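Local coordinates for protein peroxisomal acyl-coenzyme A oxidase 1 (PDB 1W07) that oxidises long- and medium-chain acyl-CoAs to 2-trans-enoyl-CoAs with FAD and molecular oxygen in peroxisomal beta-oxidation, releasing hydrogen peroxide, at residues 342-347 / 382-387; 348-353 / 532-537; 370-375 / 452-457; 476-481 / 555-560. The protein carries 1 engineered substitution. All coordinates share one frame; numbering follows the deposited sequence.

Contact 1: 342-347 / 382-387; sequences YAFRFV and SLTTTA
Phe-344 lays one ring face against the methyl of Thr-384, a CH-pi contact in which CG2 stands 3.9 Å from the ring centroid and 14° off its normal. The same ring meets Ala-387 in another way: CB of Ala-387 comes to its edge, near the ring plane, 3.6 Å from CZ. One aromatic side chain thus fits two residues spaced three apart on the facing helix, with Phe-344 CE2 also 3.8 Å from the backbone O of Thr-384. The rotation of Thr-384 suits this division of labour. At chi1 64° its CG2 is anti to the carbonyl carbon and faces the ring, while OG1 is hydrogen-bonded back to O of Leu-380 in its own helix. Around this tight centre the contact slackens: the side chains of Val-347 and Leu-383 stand further from the facing segment, and on the flank of Ala-387 and Leu-383 the burial is less complete. The contact packs two helices consecutive in the chain, 328-363 and 370-398, of the C-alpha1 domain; helix 278-309 touches both Phe-344 and Thr-384, Tyr-559 of helix 548-566 rests on Phe-344, and helix 516-538 meets Leu-383.

Contact 2: 348-353 / 532-537; sequences GEWLKW and VSKFIA
Lys-534 NZ sits over the five-membered ring of Trp-350, 3.5 Å from its centroid and 31° off the normal, in a cation-pi interaction. CE of the same lysine is more nearly above the ring centre, 3.6 Å from the centroid and 14° off the normal, so a CH-pi contact accompanies the charged one. The final methylene and the ammonium group therefore share one indole face, CE approaching Trp-350 CE2 to 3.5 Å. NZ is also 3.1 Å from Trp-350 NE1, but both are donors, and the attraction comes from the pi face rather than from a hydrogen bond. A bend at chi2 turns the lysine chain, which then runs extended to its end, while the indole reaches across with CG trans to the backbone N (chi1 176°). An alanine at Trp-350 removes the face, and the ammonium group of Lys-534 would probably lose its aromatic partner and be left to turn more freely. Helices 328-363 and 516-538 are bridged here at a partly exposed surface, and a salt bridge from Glu-349 to Lys-538 fastens the same two helices a second time. The contact lies away from the FAD and catalytic sites, and its chemistry implies an electrostatic attraction joined to dispersion: the aromatic ring can stabilise a lysine charge without a counter-ion across this contact.

Contact 3: 370-375 / 452-457; sequences LPEAHA and VGTTAY. With PT (platinum (II) ion), chain M.
Two torsions carry the carboxylate of Glu-372 out to Thr-454: chi1 of -173° extends CG away from the backbone N, and a bend at chi2 (-134°) then brings the carboxylate up to the loop backbone. OE2 receives a weak hydrogen bond from Thr-454 N, 3.4 Å long with an N-H...O angle of 156°, and Thr-454 OG1 lies 3.2 Å from the same oxygen. The other oxygen, OE1, rests 3.5 Å from CA of Gly-453, where a side chain pointing the same way would run into the carboxylate. With an alanine in place of Glu-372, Thr-454 N would probably lose its carboxylate acceptor and the loop a weak polar link to the helix. His-374, on the same helical segment, coordinates a platinum(II) ion through NE2 at 2.0 Å. Phe-437 of helix 427-443 packs against both Glu-372 and Thr-455. Within the loop, Val-452 O accepts from Thr-455 N at 3.1 Å and also from Thr-455 OG1, whose approach lies in the carbonyl plane. That backbone bond, with Gly-453 at positive phi in the i+1 position and Thr-454 following at i+2, marks residues 452-455 as a type II' beta-turn, weakly bonded to a glutamate from the first turn of helix 370-398.

Contact 4: 476-481 / 555-560; sequences DWLNPD and LCYIYA
The N-cap of helix 480-503, with the short 3-10 turn before it, receives Tyr-557 of helix 548-566 in the C-terminal helical part of the oxidase. Asn-479 is the capping residue: its OD1 accepts from Asp-481 N at 2.9 Å, in the plane of the side-chain carbonyl, and Pro-480 fills the first position of the helix, where it has no N-H to offer. Within 555-560, Tyr-557 alone makes the contact. Its chi1 of -68° sets CG beside the backbone N, and the ring lies against the backbone from Trp-477 to Pro-480. CA of Leu-478 is 4.1 Å from the ring centroid and 20° off the normal, a CH-pi contact; Leu-478 O lies over the same face, 3.2 Å from CZ. The opposite face carries SG of Cys-556, from the same helix. At the root of the ring the leucine side chain adds an apolar touch, CD2 to CB of Tyr-557 at 3.9 Å. At its far end the hydroxyl settles against the proline, OH being 3.3 Å from Pro-480 CB. The surroundings are helical: helix 516-538 touches both Pro-480 and Cys-556, helix 579-596 lies against Trp-477 and Leu-478, and the indole NE1 of Trp-477 is hydrogen-bonded to Gln-581 O. The backbone of Trp-477 fares differently: its O is buried against Tyr-557 CD2 at 3.4 Å and has no polar partner in the model.

In the fold
Followed from the N terminus, helix 328-363 opens contact 1 with 342-347 and, directly after it, contact 2 with 348-353. Helix 370-398 then opens contact 3 and, at 382-387, closes contact 1, so contacts 1 and 3 cross. Contact 3 closes at the loop 452-457, wholly within the span of contact 2. Contact 4 opens at 476-481, before contact 2 closes at 532-537, and closes at 555-560; contact 2 therefore crosses both 1 and 4. Phe-535 bridges contacts 1, 2 and 4, packing on Ala-343 and Cys-556, and Trp-350 reaches Thr-454 of contact 3. Contact 2 joins the C-alpha1 helices to the C-terminal ones; contact 1 stays within the former and contact 4 within the latter.

Contact 1: 342-347 / 382-387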
loop_
_atom_site.group_PDB
_atom_site.type_symbol
_atom_site.label_atom_id
_atom_site.label_comp_id
_atom_site.label_asym_id
_atom_site.label_seq_id
_atom_site.Cartn_x
_atom_site.Cartn_y
_atom_site.Cartn_z
ATOM N N TYR B 342 9.258 -1.805 -17.854
ATOM C CA TYR B 342 10.143 -2.296 -18.913
ATOM C C TYR B 342 11.493 -2.737 -18.331
ATOM O O TYR B 342 12.059 -3.753 -18.729
ATOM C CB TYR B 342 10.356 -1.218 -19.973
ATOM C CG TYR B 342 9.199 -1.074 -20.950
ATOM C CD1 TYR B 342 8.002 -0.470 -20.565
ATOM C CD2 TYR B 342 9.305 -1.541 -22.258
ATOM C CE1 TYR B 342 6.937 -0.326 -21.465
ATOM C CE2 TYR B 342 8.254 -1.417 -23.166
ATOM C CZ TYR B 342 7.071 -0.805 -22.766
ATOM O OH TYR B 342 6.031 -0.666 -23.655
ATOM N N ALA B 343 12.005 -1.970 -17.379
ATOM C CA ALA B 343 13.264 -2.319 -16.754
ATOM C C ALA B 343 13.201 -3.724 -16.131
ATOM O O ALA B 343 14.130 -4.524 -16.300
ATOM C CB ALA B 343 13.626 -1.284 -15.706
ATOM N N PHE B 344 12.113 -4.029 -15.424
ATOM C CA PHE B 344 11.951 -5.336 -14.777
ATOM C C PHE B 344 11.700 -6.431 -15.797
ATOM O O PHE B 344 12.072 -7.585 -15.594
ATOM C CB PHE B 344 10.816 -5.309 -13.751
ATOM C CG PHE B 344 11.042 -4.355 -12.607
ATOM C CD1 PHE B 344 12.297 -3.786 -12.373
ATOM C CD2 PHE B 344 9.996 -4.052 -11.742
ATOM C CE1 PHE B 344 12.498 -2.929 -11.290
ATOM C CE2 PHE B 344 10.182 -3.209 -10.665
ATOM C CZ PHE B 344 11.439 -2.640 -10.433
ATOM N N ARG B 345 11.062 -6.079 -16.905
ATOM C CA ARG B 345 10.823 -7.042 -17.983
ATOM C C ARG B 345 12.196 -7.490 -18.569
ATOM O O ARG B 345 12.475 -8.685 -18.714
ATOM C CB ARG B 345 9.990 -6.350 -19.070
ATOM C CG ARG B 345 9.428 -7.259 -20.138
ATOM C CD ARG B 345 8.401 -8.174 -19.523
ATOM N NE ARG B 345 7.586 -8.821 -20.535
ATOM C CZ ARG B 345 6.468 -9.483 -20.261
ATOM N NH1 ARG B 345 6.035 -9.577 -19.004
ATOM N NH2 ARG B 345 5.785 -10.057 -21.239
ATOM N N PHE B 346 13.054 -6.519 -18.888
ATOM C CA PHE B 346 14.370 -6.815 -19.459
ATOM C C PHE B 346 15.287 -7.542 -18.458
ATOM O O PHE B 346 16.015 -8.474 -18.831
ATOM C CB PHE B 346 15.017 -5.512 -19.953
ATOM C CG PHE B 346 14.242 -4.833 -21.072
ATOM C CD1 PHE B 346 14.209 -3.444 -21.181
ATOM C CD2 PHE B 346 13.522 -5.587 -22.001
ATOM C CE1 PHE B 346 13.464 -2.816 -22.191
ATOM C CE2 PHE B 346 12.775 -4.978 -23.015
ATOM C CZ PHE B 346 12.745 -3.582 -23.108
ATOM N N VAL B 347 15.244 -7.137 -17.193
ATOM C CA VAL B 347 16.078 -7.804 -16.210
ATOM C C VAL B 347 15.550 -9.227 -16.045
ATOM O O VAL B 347 16.293 -10.148 -15.720
ATOM C CB VAL B 347 16.086 -7.053 -14.846
ATOM C CG1 VAL B 347 14.855 -7.408 -14.026
ATOM C CG2 VAL B 347 17.371 -7.378 -14.089
ATOM N N SER B 382 13.797 -9.497 -4.397
ATOM C CA SER B 382 13.465 -8.507 -3.364
ATOM C C SER B 382 13.217 -7.121 -3.939
ATOM O O SER B 382 12.232 -6.457 -3.612
ATOM C CB SER B 382 14.609 -8.398 -2.349
ATOM O OG SER B 382 14.272 -7.502 -1.318
ATOM N N LEU B 383 14.138 -6.678 -4.784
ATOM C CA LEU B 383 14.029 -5.359 -5.373
ATOM C C LEU B 383 12.769 -5.159 -6.212
ATOM O O LEU B 383 12.007 -4.232 -5.978
ATOM C CB LEU B 383 15.267 -5.061 -6.226
ATOM C CG LEU B 383 15.430 -3.591 -6.645
ATOM C CD1 LEU B 383 16.091 -2.827 -5.507
ATOM C CD2 LEU B 383 16.283 -3.485 -7.900
ATOM N N THR B 384 12.545 -6.041 -7.180
ATOM C CA THR B 384 11.390 -5.940 -8.072
ATOM C C THR B 384 10.037 -6.098 -7.392
ATOM O O THR B 384 9.086 -5.372 -7.724
ATOM C CB THR B 384 11.487 -6.942 -9.244
ATOM O OG1 THR B 384 11.459 -8.290 -8.745
ATOM C CG2 THR B 384 12.794 -6.734 -10.003
ATOM N N THR B 385 9.926 -7.038 -6.447
ATOM C CA THR B 385 8.647 -7.243 -5.772
ATOM C C THR B 385 8.291 -6.057 -4.912
ATOM O O THR B 385 7.141 -5.637 -4.879
ATOM C CB THR B 385 8.635 -8.514 -4.899
ATOM O OG1 THR B 385 9.719 -8.476 -3.967
ATOM C CG2 THR B 385 8.757 -9.741 -5.764
ATOM N N THR B 386 9.276 -5.525 -4.196
ATOM C CA THR B 386 9.059 -4.367 -3.343
ATOM C C THR B 386 8.650 -3.196 -4.231
ATOM O O THR B 386 7.630 -2.541 -3.990
ATOM C CB THR B 386 10.360 -4.030 -2.560
ATOM O OG1 THR B 386 10.626 -5.098 -1.641
ATOM C CG2 THR B 386 10.232 -2.696 -1.803
ATOM N N ALA B 387 9.421 -2.930 -5.280
ATOM C CA ALA B 387 9.105 -1.795 -6.156
ATOM C C ALA B 387 7.743 -1.947 -6.816
ATOM O O ALA B 387 7.017 -0.963 -6.967
ATOM C CB ALA B 387 10.182 -1.629 -7.231
#

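Contact 2: 348-353 / 532-537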
loop_
_atom_site.group_PDB
_atom_site.type_symbol
_atom_site.label_atom_id
_atom_site.label_comp_id
_atom_site.label_asym_id
_atom_site.label_seq_id
_atom_site.Cartn_x
_atom_site.Cartn_y
_atom_site.Cartn_z
ATOM N N GLY B 348 14.257 -9.399 -16.294
ATOM C CA GLY B 348 13.651 -10.714 -16.193
ATOM C C GLY B 348 14.127 -11.581 -17.343
ATOM O O GLY B 348 14.307 -12.794 -17.191
ATOM N N GLU B 349 14.329 -10.965 -18.505
ATOM C CA GLU B 349 14.803 -11.706 -19.675
ATOM C C GLU B 349 16.203 -12.224 -19.372
ATOM O O GLU B 349 16.527 -13.376 -19.675
ATOM C CB GLU B 349 14.876 -10.795 -20.909
ATOM C CG GLU B 349 13.567 -10.649 -21.695
ATOM C CD GLU B 349 13.666 -9.613 -22.821
ATOM O OE1 GLU B 349 14.770 -9.419 -23.375
ATOM O OE2 GLU B 349 12.631 -9.005 -23.164
ATOM N N TRP B 350 17.029 -11.354 -18.787
ATOM C CA TRP B 350 18.402 -11.702 -18.444
ATOM C C TRP B 350 18.422 -12.828 -17.414
ATOM O O TRP B 350 19.201 -13.772 -17.537
ATOM C CB TRP B 350 19.137 -10.480 -17.889
ATOM C CG TRP B 350 20.526 -10.795 -17.418
ATOM C CD1 TRP B 350 21.634 -10.994 -18.198
ATOM C CD2 TRP B 350 20.952 -10.997 -16.065
ATOM N NE1 TRP B 350 22.720 -11.311 -17.411
ATOM C CE2 TRP B 350 22.331 -11.319 -16.099
ATOM C CE3 TRP B 350 20.303 -10.939 -14.824
ATOM C CZ2 TRP B 350 23.068 -11.582 -14.937
ATOM C CZ3 TRP B 350 21.041 -11.205 -13.665
ATOM C CH2 TRP B 350 22.406 -11.519 -13.733
ATOM N N LEU B 351 17.570 -12.722 -16.398
ATOM C CA LEU B 351 17.494 -13.745 -15.366
ATOM C C LEU B 351 17.137 -15.105 -15.950
ATOM O O LEU B 351 17.485 -16.145 -15.389
ATOM C CB LEU B 351 16.471 -13.357 -14.302
ATOM C CG LEU B 351 17.020 -12.607 -13.094
ATOM C CD1 LEU B 351 15.868 -12.336 -12.141
ATOM C CD2 LEU B 351 18.129 -13.425 -12.404
ATOM N N LYS B 352 16.426 -15.104 -17.068
ATOM C CA LYS B 352 16.067 -16.359 -17.706
ATOM C C LYS B 352 17.354 -16.972 -18.264
ATOM O O LYS B 352 17.652 -18.148 -18.032
ATOM C CB LYS B 352 15.069 -16.119 -18.837
ATOM C CG LYS B 352 14.640 -17.389 -19.543
ATOM C CD LYS B 352 13.841 -18.326 -18.641
ATOM C CE LYS B 352 13.520 -19.620 -19.379
ATOM N NZ LYS B 352 12.912 -19.363 -20.720
ATOM N N TRP B 353 18.113 -16.161 -18.999
ATOM C CA TRP B 353 19.380 -16.596 -19.574
ATOM C C TRP B 353 20.268 -17.138 -18.450
ATOM O O TRP B 353 20.937 -18.155 -18.610
ATOM C CB TRP B 353 20.085 -15.421 -20.263
ATOM C CG TRP B 353 21.510 -15.723 -20.639
ATOM C CD1 TRP B 353 21.944 -16.386 -21.754
ATOM C CD2 TRP B 353 22.675 -15.481 -19.841
ATOM N NE1 TRP B 353 23.304 -16.580 -21.690
ATOM C CE2 TRP B 353 23.778 -16.034 -20.527
ATOM C CE3 TRP B 353 22.891 -14.853 -18.605
ATOM C CZ2 TRP B 353 25.081 -15.979 -20.022
ATOM C CZ3 TRP B 353 24.192 -14.799 -18.097
ATOM C CH2 TRP B 353 25.270 -15.360 -18.808
ATOM N N VAL B 532 19.842 -1.365 -13.811
ATOM C CA VAL B 532 20.229 -0.290 -14.714
ATOM C C VAL B 532 21.161 -0.783 -15.817
ATOM O O VAL B 532 20.992 -0.421 -16.986
ATOM C CB VAL B 532 20.934 0.862 -13.967
ATOM C CG1 VAL B 532 21.405 1.903 -14.973
ATOM C CG2 VAL B 532 19.997 1.499 -12.956
ATOM N N SER B 533 22.140 -1.609 -15.449
ATOM C CA SER B 533 23.109 -2.132 -16.408
ATOM C C SER B 533 22.476 -3.056 -17.436
ATOM O O SER B 533 22.897 -3.076 -18.586
ATOM C CB SER B 533 24.261 -2.858 -15.686
ATOM O OG SER B 533 23.841 -4.123 -15.204
ATOM N N LYS B 534 21.470 -3.825 -17.029
ATOM C CA LYS B 534 20.799 -4.731 -17.959
ATOM C C LYS B 534 19.885 -3.988 -18.933
ATOM O O LYS B 534 19.676 -4.440 -20.061
ATOM C CB LYS B 534 20.002 -5.791 -17.206
ATOM C CG LYS B 534 20.868 -6.623 -16.292
ATOM C CD LYS B 534 21.983 -7.281 -17.076
ATOM C CE LYS B 534 23.014 -7.897 -16.157
ATOM N NZ LYS B 534 24.078 -8.556 -16.957
ATOM N N PHE B 535 19.337 -2.856 -18.503
ATOM C CA PHE B 535 18.490 -2.038 -19.370
ATOM C C PHE B 535 19.391 -1.386 -20.425
ATOM O O PHE B 535 19.061 -1.363 -21.608
ATOM C CB PHE B 535 17.768 -0.961 -18.550
ATOM C CG PHE B 535 16.492 -0.465 -19.174
ATOM C CD1 PHE B 535 15.480 0.051 -18.375
ATOM C CD2 PHE B 535 16.294 -0.525 -20.552
ATOM C CE1 PHE B 535 14.281 0.500 -18.938
ATOM C CE2 PHE B 535 15.103 -0.081 -21.127
ATOM C CZ PHE B 535 14.091 0.434 -20.313
ATOM N N ILE B 536 20.531 -0.850 -19.992
ATOM C CA ILE B 536 21.490 -0.223 -20.905
ATOM C C ILE B 536 22.019 -1.278 -21.893
ATOM O O ILE B 536 22.278 -0.981 -23.061
ATOM C CB ILE B 536 22.683 0.391 -20.118
ATOM C CG1 ILE B 536 22.188 1.563 -19.274
ATOM C CG2 ILE B 536 23.794 0.820 -21.079
ATOM C CD1 ILE B 536 23.265 2.231 -18.435
ATOM N N ALA B 537 22.176 -2.511 -21.419
ATOM C CA ALA B 537 22.663 -3.587 -22.273
ATOM C C ALA B 537 21.597 -3.945 -23.299
ATOM O O ALA B 537 21.903 -4.301 -24.439
ATOM C CB ALA B 537 23.007 -4.814 -21.438
#

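Contact 3: 370-375 / 452-457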
loop_
_atom_site.group_PDB
_atom_site.type_symbol
_atom_site.label_atom_id
_atom_site.label_comp_id
_atom_site.label_asym_id
_atom_site.label_seq_id
_atom_site.Cartn_x
_atom_site.Cartn_y
_atom_site.Cartn_z
ATOM N N LEU B 370 27.780 -20.187 -8.827
ATOM C CA LEU B 370 26.629 -20.409 -7.962
ATOM C C LEU B 370 26.414 -19.293 -6.930
ATOM O O LEU B 370 25.296 -18.802 -6.760
ATOM C CB LEU B 370 26.766 -21.755 -7.248
ATOM C CG LEU B 370 25.523 -22.248 -6.503
ATOM C CD1 LEU B 370 24.339 -22.305 -7.471
ATOM C CD2 LEU B 370 25.803 -23.617 -5.884
ATOM N N PRO B 371 27.481 -18.884 -6.217
ATOM C CA PRO B 371 27.342 -17.820 -5.217
ATOM C C PRO B 371 26.768 -16.532 -5.809
ATOM O O PRO B 371 25.863 -15.930 -5.237
ATOM C CB PRO B 371 28.771 -17.641 -4.707
ATOM C CG PRO B 371 29.327 -19.024 -4.806
ATOM C CD PRO B 371 28.836 -19.466 -6.169
ATOM N N GLU B 372 27.296 -16.115 -6.955
ATOM C CA GLU B 372 26.823 -14.894 -7.601
ATOM C C GLU B 372 25.374 -15.040 -8.074
ATOM O O GLU B 372 24.543 -14.163 -7.845
ATOM C CB GLU B 372 27.718 -14.550 -8.798
ATOM C CG GLU B 372 27.417 -13.200 -9.436
ATOM C CD GLU B 372 27.340 -13.268 -10.953
ATOM O OE1 GLU B 372 28.230 -13.889 -11.573
ATOM O OE2 GLU B 372 26.397 -12.688 -11.527
ATOM N N ALA B 373 25.087 -16.160 -8.729
ATOM C CA ALA B 373 23.755 -16.442 -9.260
ATOM C C ALA B 373 22.699 -16.332 -8.169
ATOM O O ALA B 373 21.618 -15.780 -8.382
ATOM C CB ALA B 373 23.727 -17.823 -9.880
ATOM N N HIS B 374 23.023 -16.856 -6.996
ATOM C CA HIS B 374 22.112 -16.814 -5.882
ATOM C C HIS B 374 21.865 -15.416 -5.325
ATOM O O HIS B 374 20.719 -15.072 -4.984
ATOM C CB HIS B 374 22.634 -17.713 -4.783
ATOM C CG HIS B 374 21.700 -18.824 -4.476
ATOM N ND1 HIS B 374 22.088 -19.985 -3.853
ATOM C CD2 HIS B 374 20.380 -18.942 -4.716
ATOM C CE1 HIS B 374 21.042 -20.779 -3.735
ATOM N NE2 HIS B 374 20.000 -20.163 -4.252
ATOM N N ALA B 375 22.931 -14.622 -5.237
ATOM C CA ALA B 375 22.862 -13.251 -4.750
ATOM C C ALA B 375 21.983 -12.406 -5.662
ATOM O O ALA B 375 21.047 -11.755 -5.200
ATOM C CB ALA B 375 24.267 -12.652 -4.673
ATOM N N VAL B 452 34.075 -11.140 -11.066
ATOM C CA VAL B 452 33.519 -11.182 -12.415
ATOM C C VAL B 452 31.998 -11.040 -12.315
ATOM O O VAL B 452 31.476 -10.619 -11.282
ATOM C CB VAL B 452 33.885 -12.499 -13.104
ATOM N N GLY B 453 31.293 -11.384 -13.386
ATOM C CA GLY B 453 29.846 -11.299 -13.381
ATOM C C GLY B 453 29.304 -9.922 -13.045
ATOM O O GLY B 453 29.792 -8.909 -13.552
ATOM N N THR B 454 28.289 -9.895 -12.183
ATOM C CA THR B 454 27.653 -8.641 -11.782
ATOM C C THR B 454 28.419 -7.879 -10.712
ATOM O O THR B 454 28.003 -6.794 -10.311
ATOM C CB THR B 454 26.211 -8.877 -11.268
ATOM O OG1 THR B 454 26.232 -9.799 -10.168
ATOM C CG2 THR B 454 25.338 -9.432 -12.373
ATOM N N THR B 455 29.532 -8.441 -10.250
ATOM C CA THR B 455 30.352 -7.793 -9.226
ATOM C C THR B 455 31.724 -7.419 -9.793
ATOM O O THR B 455 32.623 -7.010 -9.061
ATOM C CB THR B 455 30.555 -8.719 -8.002
ATOM O OG1 THR B 455 31.242 -9.910 -8.408
ATOM C CG2 THR B 455 29.214 -9.113 -7.403
ATOM N N ALA B 456 31.876 -7.553 -11.106
ATOM C CA ALA B 456 33.138 -7.233 -11.762
ATOM C C ALA B 456 33.558 -5.795 -11.473
ATOM O O ALA B 456 34.739 -5.513 -11.254
ATOM C CB ALA B 456 33.010 -7.451 -13.263
ATOM N N TYR B 457 32.588 -4.889 -11.461
ATOM C CA TYR B 457 32.881 -3.488 -11.204
ATOM C C TYR B 457 33.577 -3.309 -9.871
ATOM O O TYR B 457 34.359 -2.378 -9.688
ATOM C CB TYR B 457 31.585 -2.666 -11.222
ATOM C CG TYR B 457 30.701 -2.864 -10.003
ATOM C CD1 TYR B 457 30.691 -1.934 -8.962
ATOM C CD2 TYR B 457 29.879 -3.982 -9.891
ATOM C CE1 TYR B 457 29.878 -2.112 -7.834
ATOM C CE2 TYR B 457 29.061 -4.176 -8.767
ATOM C CZ TYR B 457 29.067 -3.238 -7.745
ATOM O OH TYR B 457 28.278 -3.448 -6.634
HETATM PT PT PT M . 18.182 -20.229 -3.304
#

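Contact 4: 476-481 / 555-560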
loop_
_atom_site.group_PDB
_atom_site.type_symbol
_atom_site.label_atom_id
_atom_site.label_comp_id
_atom_site.label_asym_id
_atom_site.label_seq_id
_atom_site.Cartn_x
_atom_site.Cartn_y
_atom_site.Cartn_z
ATOM N N ASP B 476 24.557 15.158 -20.704
ATOM C CA ASP B 476 25.586 14.179 -20.365
ATOM C C ASP B 476 25.037 12.995 -19.568
ATOM O O ASP B 476 25.641 11.922 -19.538
ATOM C CB ASP B 476 26.726 14.842 -19.582
ATOM C CG ASP B 476 27.500 15.848 -20.415
ATOM O OD1 ASP B 476 27.850 15.522 -21.574
ATOM O OD2 ASP B 476 27.771 16.965 -19.913
ATOM N N TRP B 477 23.889 13.180 -18.927
ATOM C CA TRP B 477 23.302 12.101 -18.143
ATOM C C TRP B 477 22.602 11.058 -19.001
ATOM O O TRP B 477 21.978 10.145 -18.476
ATOM C CB TRP B 477 22.338 12.665 -17.097
ATOM C CG TRP B 477 23.042 13.159 -15.874
ATOM C CD1 TRP B 477 23.158 14.454 -15.454
ATOM C CD2 TRP B 477 23.723 12.362 -14.909
ATOM N NE1 TRP B 477 23.868 14.515 -14.279
ATOM C CE2 TRP B 477 24.234 13.240 -13.925
ATOM C CE3 TRP B 477 23.952 10.986 -14.772
ATOM C CZ2 TRP B 477 24.964 12.783 -12.822
ATOM C CZ3 TRP B 477 24.674 10.537 -13.674
ATOM C CH2 TRP B 477 25.170 11.431 -12.718
ATOM N N LEU B 478 22.704 11.200 -20.325
ATOM C CA LEU B 478 22.090 10.239 -21.246
ATOM C C LEU B 478 23.172 9.301 -21.763
ATOM O O LEU B 478 22.918 8.418 -22.580
ATOM C CB LEU B 478 21.404 10.960 -22.414
ATOM C CG LEU B 478 20.256 11.909 -22.042
ATOM C CD1 LEU B 478 19.734 12.623 -23.301
ATOM C CD2 LEU B 478 19.140 11.122 -21.322
ATOM N N ASN B 479 24.391 9.500 -21.277
ATOM C CA ASN B 479 25.509 8.650 -21.680
ATOM C C ASN B 479 25.568 7.422 -20.767
ATOM O O ASN B 479 25.655 7.554 -19.543
ATOM C CB ASN B 479 26.812 9.433 -21.595
ATOM C CG ASN B 479 27.983 8.660 -22.136
ATOM O OD1 ASN B 479 28.366 7.629 -21.589
ATOM N ND2 ASN B 479 28.548 9.140 -23.237
ATOM N N PRO B 480 25.531 6.214 -21.352
ATOM C CA PRO B 480 25.574 4.961 -20.591
ATOM C C PRO B 480 26.770 4.802 -19.640
ATOM O O PRO B 480 26.616 4.292 -18.530
ATOM C CB PRO B 480 25.526 3.888 -21.679
ATOM C CG PRO B 480 26.169 4.551 -22.846
ATOM C CD PRO B 480 25.598 5.950 -22.802
ATOM N N ASP B 481 27.952 5.233 -20.073
ATOM C CA ASP B 481 29.144 5.134 -19.235
ATOM C C ASP B 481 29.079 6.082 -18.037
ATOM O O ASP B 481 29.604 5.788 -16.964
ATOM C CB ASP B 481 30.397 5.434 -20.068
ATOM C CG ASP B 481 30.620 4.416 -21.156
ATOM O OD1 ASP B 481 30.693 3.216 -20.822
ATOM O OD2 ASP B 481 30.722 4.800 -22.341
ATOM N N LEU B 555 12.904 5.623 -21.523
ATOM C CA LEU B 555 12.537 4.920 -20.300
ATOM C C LEU B 555 13.776 4.456 -19.535
ATOM O O LEU B 555 13.833 4.564 -18.308
ATOM C CB LEU B 555 11.636 3.721 -20.627
ATOM C CG LEU B 555 10.279 4.034 -21.272
ATOM C CD1 LEU B 555 9.531 2.725 -21.604
ATOM C CD2 LEU B 555 9.471 4.924 -20.321
ATOM N N CYS B 556 14.774 3.955 -20.258
ATOM C CA CYS B 556 16.003 3.493 -19.628
ATOM C C CYS B 556 16.608 4.566 -18.750
ATOM O O CYS B 556 16.948 4.300 -17.598
ATOM C CB CYS B 556 17.038 3.068 -20.677
ATOM S SG CYS B 556 18.664 2.605 -20.008
ATOM N N TYR B 557 16.756 5.780 -19.281
ATOM C CA TYR B 557 17.362 6.836 -18.488
ATOM C C TYR B 557 16.436 7.481 -17.473
ATOM O O TYR B 557 16.904 8.100 -16.513
ATOM C CB TYR B 557 18.039 7.870 -19.398
ATOM C CG TYR B 557 19.243 7.274 -20.077
ATOM C CD1 TYR B 557 19.124 6.640 -21.316
ATOM C CD2 TYR B 557 20.480 7.223 -19.428
ATOM C CE1 TYR B 557 20.203 5.961 -21.881
ATOM C CE2 TYR B 557 21.561 6.546 -19.993
ATOM C CZ TYR B 557 21.417 5.916 -21.207
ATOM O OH TYR B 557 22.477 5.193 -21.708
ATOM N N ILE B 558 15.129 7.336 -17.675
ATOM C CA ILE B 558 14.150 7.834 -16.709
ATOM C C ILE B 558 14.305 6.951 -15.466
ATOM O O ILE B 558 14.336 7.447 -14.344
ATOM C CB ILE B 558 12.678 7.683 -17.214
ATOM C CG1 ILE B 558 12.319 8.833 -18.159
ATOM C CG2 ILE B 558 11.712 7.617 -16.006
ATOM C CD1 ILE B 558 10.917 8.729 -18.753
ATOM N N TYR B 559 14.396 5.640 -15.670
ATOM C CA TYR B 559 14.552 4.704 -14.547
ATOM C C TYR B 559 15.820 5.057 -13.739
ATOM O O TYR B 559 15.770 5.263 -12.520
ATOM C CB TYR B 559 14.634 3.258 -15.083
ATOM C CG TYR B 559 14.790 2.182 -14.014
ATOM C CD1 TYR B 559 13.757 1.886 -13.112
ATOM C CD2 TYR B 559 16.001 1.520 -13.851
ATOM C CE1 TYR B 559 13.942 0.954 -12.061
ATOM C CE2 TYR B 559 16.200 0.603 -12.814
ATOM C CZ TYR B 559 15.187 0.321 -11.929
ATOM O OH TYR B 559 15.430 -0.599 -10.926
ATOM N N ALA B 560 16.948 5.157 -14.434
ATOM C CA ALA B 560 18.218 5.473 -13.799
ATOM C C ALA B 560 18.236 6.839 -13.115
ATOM O O ALA B 560 18.598 6.953 -11.940
ATOM C CB ALA B 560 19.345 5.383 -14.825
#